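PDB 3VA7: KLLA0E08119p from Kluyveromyces lactis, which probably catalyses the ATP-dependent, biotin-linked carboxylation of urea with bicarbonate to urea-1-carboxylate, as the carboxylase part of a longer enzyme that also hydrolyses that product. Local coordinates for residues G1194-E1199 with M1205-T1210; D244-A249 with A345-P350; A982-L987 with M1030-Y1035. One frame throughout, in Å; residues are numbered along the deposited sequence.

Along the chain, contact 2 comes first, then contact 3, then contact 1, each closing before the next opens. Contact 2 belongs to the biotin carboxylase region, contact 3 to the second half of the carboxyltransferase and contact 1 to the C-terminal biotin carrier, so the three share no sheet. Contact 2 lies far from both others, its centre about 67 Å from each. Contacts 1 and 3 come within about 14 Å at their nearest atoms, although their centres are about 39 Å apart. With the biotin of Lys1202 in the carboxyltransferase pocket and Glu1199 salt-bridged to Arg945, the carrier is docked in a state consistent with carboxyl transfer rather than with charging of biotin.

Contact 1: G1194-E1199 with M1205-T1210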
loop_
_atom_site.group_PDB
_atom_site.type_symbol
_atom_site.label_atom_id
_atom_site.label_comp_id
_atom_site.label_asym_id
_atom_site.label_seq_id
_atom_site.Cartn_x
_atom_site.Cartn_y
_atom_site.Cartn_z
ATOM N N GLY A 1194 -8.057 25.886 -4.919
ATOM C CA GLY A 1194 -7.387 25.685 -6.188
ATOM C C GLY A 1194 -7.742 26.755 -7.183
ATOM O O GLY A 1194 -8.841 27.246 -7.135
ATOM N N VAL A 1195 -6.829 27.100 -8.096
ATOM C CA VAL A 1195 -7.113 28.112 -9.133
ATOM C C VAL A 1195 -7.006 27.553 -10.521
ATOM O O VAL A 1195 -7.934 27.724 -11.317
ATOM C CB VAL A 1195 -6.158 29.306 -9.099
ATOM C CG1 VAL A 1195 -6.619 30.387 -10.132
ATOM C CG2 VAL A 1195 -6.020 29.869 -7.667
ATOM N N ILE A 1196 -5.854 26.930 -10.820
ATOM C CA ILE A 1196 -5.676 26.188 -12.069
ATOM C C ILE A 1196 -5.029 24.788 -11.931
ATOM O O ILE A 1196 -4.400 24.468 -10.924
ATOM C CB ILE A 1196 -4.932 27.008 -13.136
ATOM C CG1 ILE A 1196 -3.424 26.978 -12.871
ATOM C CG2 ILE A 1196 -5.475 28.414 -13.227
ATOM C CD1 ILE A 1196 -2.621 26.665 -14.094
ATOM N N ILE A 1197 -5.215 23.954 -12.956
ATOM C CA ILE A 1197 -4.640 22.621 -12.986
ATOM C C ILE A 1197 -3.674 22.404 -14.175
ATOM O O ILE A 1197 -3.954 22.744 -15.332
ATOM C CB ILE A 1197 -5.733 21.549 -12.973
ATOM C CG1 ILE A 1197 -6.589 21.614 -11.694
ATOM C CG2 ILE A 1197 -5.148 20.191 -13.023
ATOM C CD1 ILE A 1197 -7.860 20.713 -11.803
ATOM N N ILE A 1198 -2.540 21.797 -13.862
ATOM C CA ILE A 1198 -1.473 21.517 -14.832
ATOM C C ILE A 1198 -1.387 20.016 -14.857
ATOM O O ILE A 1198 -1.760 19.353 -13.884
ATOM C CB ILE A 1198 -0.157 22.274 -14.275
ATOM C CG1 ILE A 1198 -0.194 23.752 -14.677
ATOM C CG2 ILE A 1198 1.210 21.643 -14.545
ATOM C CD1 ILE A 1198 -0.756 23.975 -16.057
ATOM N N GLU A 1199 -0.958 19.431 -15.955
ATOM C CA GLU A 1199 -0.354 18.087 -15.791
ATOM C C GLU A 1199 1.147 18.242 -15.776
ATOM O O GLU A 1199 1.731 18.723 -16.756
ATOM C CB GLU A 1199 -0.777 17.049 -16.856
ATOM C CG GLU A 1199 -0.271 15.620 -16.522
ATOM C CD GLU A 1199 -0.606 14.588 -17.584
ATOM O OE1 GLU A 1199 -0.573 14.902 -18.805
ATOM O OE2 GLU A 1199 -0.886 13.432 -17.200
ATOM N N MET A 1205 -1.736 18.454 -11.282
ATOM C CA MET A 1205 -1.161 19.484 -10.376
ATOM C C MET A 1205 -2.051 20.745 -10.241
ATOM O O MET A 1205 -2.276 21.542 -11.211
ATOM C CB MET A 1205 0.242 19.922 -10.825
ATOM C CG MET A 1205 1.378 18.964 -10.539
ATOM S SD MET A 1205 2.255 19.450 -9.060
ATOM C CE MET A 1205 1.521 18.399 -7.779
ATOM N N VAL A 1206 -2.552 20.904 -9.034
ATOM C CA VAL A 1206 -3.327 22.056 -8.697
ATOM C C VAL A 1206 -2.351 23.154 -8.267
ATOM O O VAL A 1206 -1.585 22.975 -7.313
ATOM C CB VAL A 1206 -4.317 21.728 -7.547
ATOM C CG1 VAL A 1206 -4.835 22.989 -6.911
ATOM C CG2 VAL A 1206 -5.462 20.889 -8.067
ATOM N N VAL A 1207 -2.359 24.285 -8.968
ATOM C CA VAL A 1207 -1.705 25.478 -8.412
ATOM C C VAL A 1207 -2.778 26.289 -7.682
ATOM O O VAL A 1207 -3.797 26.605 -8.249
ATOM C CB VAL A 1207 -0.860 26.293 -9.477
ATOM C CG1 VAL A 1207 -1.640 26.518 -10.733
ATOM C CG2 VAL A 1207 -0.346 27.618 -8.904
ATOM N N GLY A 1208 -2.557 26.582 -6.414
ATOM C CA GLY A 1208 -3.574 27.225 -5.609
ATOM C C GLY A 1208 -3.239 28.574 -4.983
ATOM O O GLY A 1208 -2.086 28.940 -4.812
ATOM N N ALA A 1209 -4.298 29.292 -4.625
ATOM C CA ALA A 1209 -4.230 30.558 -3.934
ATOM C C ALA A 1209 -3.491 30.502 -2.587
ATOM O O ALA A 1209 -3.834 29.674 -1.689
ATOM C CB ALA A 1209 -5.640 31.087 -3.735
ATOM N N THR A 1210 -2.509 31.419 -2.467
ATOM C CA THR A 1210 -1.701 31.652 -1.240
ATOM C C THR A 1210 -2.547 32.210 -0.121
ATOM O O THR A 1210 -2.692 31.559 0.928
ATOM C CB THR A 1210 -0.570 32.647 -1.489
ATOM O OG1 THR A 1210 0.310 32.127 -2.496
ATOM C CG2 THR A 1210 0.218 32.965 -0.165
#
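Antiparallel strand pairing joins Gly1194-Glu1199 to Met1205-Gly1208 in a beta hairpin of the C-terminal biotin carrier domain. Ile1198 and Met1205 form a hydrogen-bonded pair at the end near the turn: Ile1198 N gives to Met1205 O (2.7 Å) and Met1205 N returns a bond to Ile1198 O (2.8 Å). Further along, Val1207 N donates to Ile1196 O at 2.8 Å. The ladder is then interrupted by a classic beta bulge, in which Val1195 and Ile1196 both face Val1207. Val1207 O accepts from Val1195 N at 3.1 Å and, weakly, from Ile1196 N. This is the hairpin of the biotinyl domain whose turn carries Lys1202, a residue of the biotin site. On one face Ile1197 CG1 meets Val1206 CG2 at 3.9 Å, the two side chains crossing obliquely. Val1206 CG1, trans to its own amide nitrogen (chi1 163°), reaches back to Gly1194 CA. Ile1196 and Val1207 are both on the other face, each touching Val1232 of strand 1231-1235. At the bulge, Val1195 CG2 touches Ala1209 CB, while the side chain of Glu1199 points away from the partner strand and its carboxylate forms a salt bridge with Arg945.

Contact 2: D244-A249 with A345-P350; sequences DGFGKA and AANDSP
Asp244 and Ser349 meet through van der Waals contact, Asp244 CB lying 3.7 Å from Ser349 OG. A second such approach brings the amide oxygen of Asn347 to the rim of the Phe246 ring, near the ring plane, with OD1 3.7 Å from CE2; ring and amide planes are turned 63° apart. The same OD1 accepts a hydrogen bond from Lys297, which fixes the amide end.

The hydrogen bonds lie mainly within each segment. Asp244 OD1 takes Phe246 N at 2.6 Å, making an Asx turn, and Lys248 N at 3.2 Å, the two amides coming from opposite faces of the carboxylate. Asp244 CG sits between its own backbone N and carbonyl carbon (chi1 74°), which turns the carboxylate back over the loop. An alanine here removes the acceptor of both amides and the anchor of the bridging water, and is likely to leave the turn freer to move. Ser349 OG donates to Pro350 O (2.8 Å). One water links the segments, giving a hydrogen to Asp244 OD2 at 3.1 Å and another, weakly, to Pro350 O.

Within the ATP-binding region of the biotin carboxylase, Asp244-Ala249 is the turn between antiparallel strands 235-244 and 249-261, and it faces the segment after helix 337-345, where Asn347 closes a Schellman motif and Pro350 packs back on Trp340.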
loop_
_atom_site.group_PDB
_atom_site.type_symbol
_atom_site.label_atom_id
_atom_site.label_comp_id
_atom_site.label_asym_id
_atom_site.label_seq_id
_atom_site.Cartn_x
_atom_site.Cartn_y
_atom_site.Cartn_z
ATOM N N ASP A 244 -25.963 -9.579 42.919
ATOM C CA ASP A 244 -26.905 -10.517 42.319
ATOM C C ASP A 244 -28.274 -9.902 42.095
ATOM O O ASP A 244 -29.213 -10.557 41.580
ATOM C CB ASP A 244 -27.003 -11.763 43.151
ATOM C CG ASP A 244 -27.777 -11.542 44.425
ATOM O OD1 ASP A 244 -28.184 -10.401 44.722
ATOM O OD2 ASP A 244 -27.971 -12.524 45.136
ATOM N N GLY A 245 -28.398 -8.637 42.459
ATOM C CA GLY A 245 -29.635 -7.929 42.217
ATOM C C GLY A 245 -30.646 -8.168 43.324
ATOM O O GLY A 245 -31.812 -7.772 43.200
ATOM N N PHE A 246 -30.205 -8.789 44.418
ATOM C CA PHE A 246 -31.120 -9.205 45.465
ATOM C C PHE A 246 -30.460 -9.009 46.750
ATOM O O PHE A 246 -30.789 -9.696 47.698
ATOM C CB PHE A 246 -31.525 -10.684 45.328
ATOM C CG PHE A 246 -32.306 -10.984 44.083
ATOM C CD1 PHE A 246 -33.584 -10.474 43.914
ATOM C CD2 PHE A 246 -31.758 -11.775 43.082
ATOM C CE1 PHE A 246 -34.342 -10.711 42.710
ATOM C CE2 PHE A 246 -32.491 -12.048 41.850
ATOM C CZ PHE A 246 -33.774 -11.518 41.674
ATOM N N GLY A 247 -29.494 -8.108 46.807
ATOM C CA GLY A 247 -28.877 -7.783 48.090
ATOM C C GLY A 247 -27.528 -8.411 48.390
ATOM O O GLY A 247 -26.805 -7.951 49.295
ATOM N N LYS A 248 -27.177 -9.467 47.653
ATOM C CA LYS A 248 -25.833 -10.085 47.765
ATOM C C LYS A 248 -24.825 -9.397 46.863
ATOM O O LYS A 248 -25.141 -9.038 45.713
ATOM C CB LYS A 248 -25.860 -11.588 47.497
ATOM C CG LYS A 248 -25.840 -12.443 48.784
ATOM C CD LYS A 248 -27.058 -13.384 48.666
ATOM C CE LYS A 248 -26.935 -14.731 49.388
ATOM N NZ LYS A 248 -27.621 -15.797 48.555
ATOM N N ALA A 249 -23.618 -9.190 47.397
ATOM C CA ALA A 249 -22.565 -8.526 46.629
ATOM C C ALA A 249 -21.236 -9.163 46.980
ATOM O O ALA A 249 -21.069 -9.629 48.095
ATOM C CB ALA A 249 -22.558 -6.986 46.891
ATOM N N ALA A 345 -27.855 -12.108 35.389
ATOM C CA ALA A 345 -28.912 -11.336 34.749
ATOM C C ALA A 345 -30.108 -12.194 34.446
ATOM O O ALA A 345 -31.187 -11.629 34.167
ATOM C CB ALA A 345 -28.441 -10.697 33.474
ATOM N N ALA A 346 -29.921 -13.522 34.472
ATOM C CA ALA A 346 -30.984 -14.448 34.151
ATOM C C ALA A 346 -31.437 -15.198 35.429
ATOM O O ALA A 346 -32.130 -16.231 35.360
ATOM C CB ALA A 346 -30.519 -15.392 33.103
ATOM N N ASN A 347 -31.017 -14.658 36.585
ATOM C CA ASN A 347 -31.407 -15.106 37.943
ATOM C C ASN A 347 -30.970 -16.497 38.228
ATOM O O ASN A 347 -31.640 -17.237 38.902
ATOM C CB ASN A 347 -32.930 -14.994 38.237
ATOM C CG ASN A 347 -33.493 -13.575 38.063
ATOM O OD1 ASN A 347 -32.809 -12.546 38.171
ATOM N ND2 ASN A 347 -34.771 -13.532 37.795
ATOM N N ASP A 348 -29.845 -16.858 37.667
ATOM C CA ASP A 348 -29.265 -18.170 37.878
ATOM C C ASP A 348 -27.870 -17.807 38.381
ATOM O O ASP A 348 -26.833 -18.263 37.870
ATOM C CB ASP A 348 -29.288 -18.985 36.575
ATOM C CG ASP A 348 -28.577 -20.337 36.692
ATOM O OD1 ASP A 348 -29.272 -21.383 36.789
ATOM O OD2 ASP A 348 -27.320 -20.373 36.652
ATOM N N SER A 349 -27.861 -16.955 39.403
ATOM C CA SER A 349 -26.608 -16.481 39.962
ATOM C C SER A 349 -25.749 -17.608 40.619
ATOM O O SER A 349 -26.259 -18.554 41.217
ATOM C CB SER A 349 -26.867 -15.241 40.864
ATOM O OG SER A 349 -25.898 -15.083 41.909
ATOM N N PRO A 350 -24.424 -17.496 40.485
ATOM C CA PRO A 350 -23.526 -18.311 41.345
ATOM C C PRO A 350 -23.929 -18.117 42.788
ATOM O O PRO A 350 -24.295 -17.023 43.176
ATOM C CB PRO A 350 -22.156 -17.643 41.166
ATOM C CG PRO A 350 -22.241 -16.964 39.826
ATOM C CD PRO A 350 -23.688 -16.550 39.626
HETATM O O HOH W 1 -26.248 -15.114 45.155
#

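Contact 3: A982-L987 with M1030-Y1035; sequences AKFMVL and MYMCIY. With URE (urea), chain C.
The thioether arm of Met1032 lies across one face of the Phe984 ring with both CG and SD above it, a Met-aromatic contact combined with a CH-pi contact. Met1032 CG stands 4.0 Å from the centroid of the Phe984 ring, 17° off its normal, and Met1032 SD is 4.4 Å from the same centroid. Met1032 CB is closer to the rim, 3.5 Å from Phe984 CE2. Met1032 CG is trans to the backbone N (chi1 -180°), and a bend at chi2 then lays the sulfur over the ring. Ala982 CB lies over the opposite face, toward the rim, so the ring has a neighbour on each face.

The second meeting is smaller: Leu987 CD1 touches Tyr1031 CE2 at 3.9 Å, the side chains crossing at about a right angle. Tyr1031 OH is hydrogen-bonded to His727 ND1, in the other half of the carboxyltransferase.

Met1032 turns its CB toward strand 984-989, whereas the next residue, Cys1033, takes part in the urea pocket, its SG 3.6 Å from urea O. Urea N1 comes to the edge of the Tyr1035 ring and gives a weak hydrogen bond of 2.7 Å to Tyr1035 OH, an oxygen also hydrogen-bonded to Arg1017 and to Tyr1044 N.

Strands 984-989 and 1031-1034 are not direct neighbours in the mixed sheet of this half of the carboxyltransferase; strand 997-1001 pairs antiparallel with both, Phe984 rests on its Ala999 and Pro1001, and Met1032 also packs on Phe1078 of strand 1075-1081.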
loop_
_atom_site.group_PDB
_atom_site.type_symbol
_atom_site.label_atom_id
_atom_site.label_comp_id
_atom_site.label_asym_id
_atom_site.label_seq_id
_atom_site.Cartn_x
_atom_site.Cartn_y
_atom_site.Cartn_z
ATOM N N ALA A 982 -16.413 -14.279 -24.253
ATOM C CA ALA A 982 -15.080 -14.749 -24.580
ATOM C C ALA A 982 -14.476 -15.491 -23.368
ATOM O O ALA A 982 -14.907 -15.313 -22.222
ATOM C CB ALA A 982 -14.190 -13.584 -25.033
ATOM N N LYS A 983 -13.554 -16.400 -23.660
ATOM C CA LYS A 983 -12.810 -17.083 -22.618
ATOM C C LYS A 983 -11.362 -16.629 -22.779
ATOM O O LYS A 983 -10.684 -16.963 -23.776
ATOM C CB LYS A 983 -12.993 -18.564 -22.748
ATOM C CG LYS A 983 -14.149 -19.134 -21.960
ATOM C CD LYS A 983 -14.292 -20.584 -22.368
ATOM C CE LYS A 983 -15.656 -21.146 -22.070
ATOM N NZ LYS A 983 -15.798 -22.378 -22.895
ATOM N N PHE A 984 -10.949 -15.752 -21.857
ATOM C CA PHE A 984 -9.665 -15.096 -21.954
ATOM C C PHE A 984 -8.609 -15.913 -21.214
ATOM O O PHE A 984 -8.671 -16.041 -19.982
ATOM C CB PHE A 984 -9.762 -13.737 -21.312
ATOM C CG PHE A 984 -10.618 -12.775 -22.044
ATOM C CD1 PHE A 984 -11.844 -12.420 -21.548
ATOM C CD2 PHE A 984 -10.184 -12.199 -23.239
ATOM C CE1 PHE A 984 -12.643 -11.483 -22.231
ATOM C CE2 PHE A 984 -10.964 -11.267 -23.927
ATOM C CZ PHE A 984 -12.209 -10.921 -23.411
ATOM N N MET A 985 -7.678 -16.509 -21.973
ATOM C CA MET A 985 -6.550 -17.212 -21.383
ATOM C C MET A 985 -5.396 -16.240 -21.057
ATOM O O MET A 985 -4.849 -15.572 -21.977
ATOM C CB MET A 985 -6.045 -18.318 -22.302
ATOM C CG MET A 985 -4.834 -19.048 -21.663
ATOM S SD MET A 985 -4.469 -20.668 -22.345
ATOM C CE MET A 985 -5.624 -21.697 -21.457
ATOM N N VAL A 986 -5.042 -16.154 -19.766
ATOM C CA VAL A 986 -3.868 -15.375 -19.358
ATOM C C VAL A 986 -2.590 -15.935 -20.001
ATOM O O VAL A 986 -2.274 -17.132 -19.849
ATOM C CB VAL A 986 -3.712 -15.419 -17.859
ATOM C CG1 VAL A 986 -2.618 -14.516 -17.427
ATOM C CG2 VAL A 986 -5.014 -15.081 -17.242
ATOM N N LEU A 987 -1.864 -15.107 -20.739
ATOM C CA LEU A 987 -0.620 -15.573 -21.341
ATOM C C LEU A 987 0.652 -15.180 -20.570
ATOM O O LEU A 987 1.683 -15.853 -20.708
ATOM C CB LEU A 987 -0.519 -15.098 -22.778
ATOM C CG LEU A 987 -1.663 -15.550 -23.689
ATOM C CD1 LEU A 987 -1.542 -14.945 -25.100
ATOM C CD2 LEU A 987 -1.788 -17.085 -23.708
ATOM N N MET A 1030 -5.568 -7.647 -30.369
ATOM C CA MET A 1030 -6.500 -8.727 -29.949
ATOM C C MET A 1030 -6.430 -9.131 -28.460
ATOM O O MET A 1030 -7.171 -10.021 -28.031
ATOM C CB MET A 1030 -6.320 -9.946 -30.820
ATOM C CG MET A 1030 -5.375 -10.968 -30.276
ATOM S SD MET A 1030 -4.712 -11.970 -31.629
ATOM C CE MET A 1030 -3.835 -13.270 -30.743
ATOM N N TYR A 1031 -5.584 -8.458 -27.679
ATOM C CA TYR A 1031 -5.335 -8.897 -26.320
ATOM C C TYR A 1031 -6.183 -8.135 -25.334
ATOM O O TYR A 1031 -6.576 -6.995 -25.583
ATOM C CB TYR A 1031 -3.819 -8.841 -25.935
ATOM C CG TYR A 1031 -2.936 -9.749 -26.790
ATOM C CD1 TYR A 1031 -2.133 -9.200 -27.807
ATOM C CD2 TYR A 1031 -2.961 -11.137 -26.643
ATOM C CE1 TYR A 1031 -1.361 -9.977 -28.597
ATOM C CE2 TYR A 1031 -2.171 -11.968 -27.466
ATOM C CZ TYR A 1031 -1.372 -11.380 -28.442
ATOM O OH TYR A 1031 -0.582 -12.136 -29.316
ATOM N N MET A 1032 -6.440 -8.786 -24.202
ATOM C CA MET A 1032 -7.206 -8.218 -23.127
ATOM C C MET A 1032 -6.349 -8.040 -21.892
ATOM O O MET A 1032 -5.561 -8.914 -21.567
ATOM C CB MET A 1032 -8.344 -9.155 -22.804
ATOM C CG MET A 1032 -9.188 -8.622 -21.695
ATOM S SD MET A 1032 -8.814 -9.387 -20.115
ATOM C CE MET A 1032 -8.711 -7.918 -19.239
ATOM N N CYS A 1033 -6.519 -6.925 -21.180
ATOM C CA CYS A 1033 -5.846 -6.719 -19.883
ATOM C C CYS A 1033 -6.794 -6.155 -18.827
ATOM O O CYS A 1033 -7.823 -5.554 -19.159
ATOM C CB CYS A 1033 -4.657 -5.793 -20.017
ATOM S SG CYS A 1033 -5.094 -4.049 -20.109
ATOM N N ILE A 1034 -6.469 -6.403 -17.564
ATOM C CA ILE A 1034 -7.117 -5.773 -16.434
ATOM C C ILE A 1034 -6.036 -4.951 -15.752
ATOM O O ILE A 1034 -4.985 -5.489 -15.409
ATOM C CB ILE A 1034 -7.669 -6.787 -15.452
ATOM C CG1 ILE A 1034 -8.798 -7.560 -16.118
ATOM C CG2 ILE A 1034 -8.150 -6.092 -14.231
ATOM C CD1 ILE A 1034 -9.267 -8.795 -15.338
ATOM N N TYR A 1035 -6.258 -3.640 -15.610
ATOM C CA TYR A 1035 -5.246 -2.773 -14.968
ATOM C C TYR A 1035 -5.335 -2.973 -13.454
ATOM O O TYR A 1035 -6.220 -2.426 -12.808
ATOM C CB TYR A 1035 -5.436 -1.308 -15.354
ATOM C CG TYR A 1035 -5.100 -0.985 -16.788
ATOM C CD1 TYR A 1035 -6.065 -1.122 -17.783
ATOM C CD2 TYR A 1035 -3.835 -0.536 -17.177
ATOM C CE1 TYR A 1035 -5.810 -0.842 -19.122
ATOM C CE2 TYR A 1035 -3.552 -0.235 -18.577
ATOM C CZ TYR A 1035 -4.569 -0.415 -19.527
ATOM O OH TYR A 1035 -4.409 -0.170 -20.890
HETATM C C URE C . -1.278 -1.721 -21.297
HETATM O O URE C . -1.774 -2.703 -20.689
HETATM N N1 URE C . -1.732 -0.501 -21.149
HETATM N N2 URE C . -0.262 -1.763 -22.171
#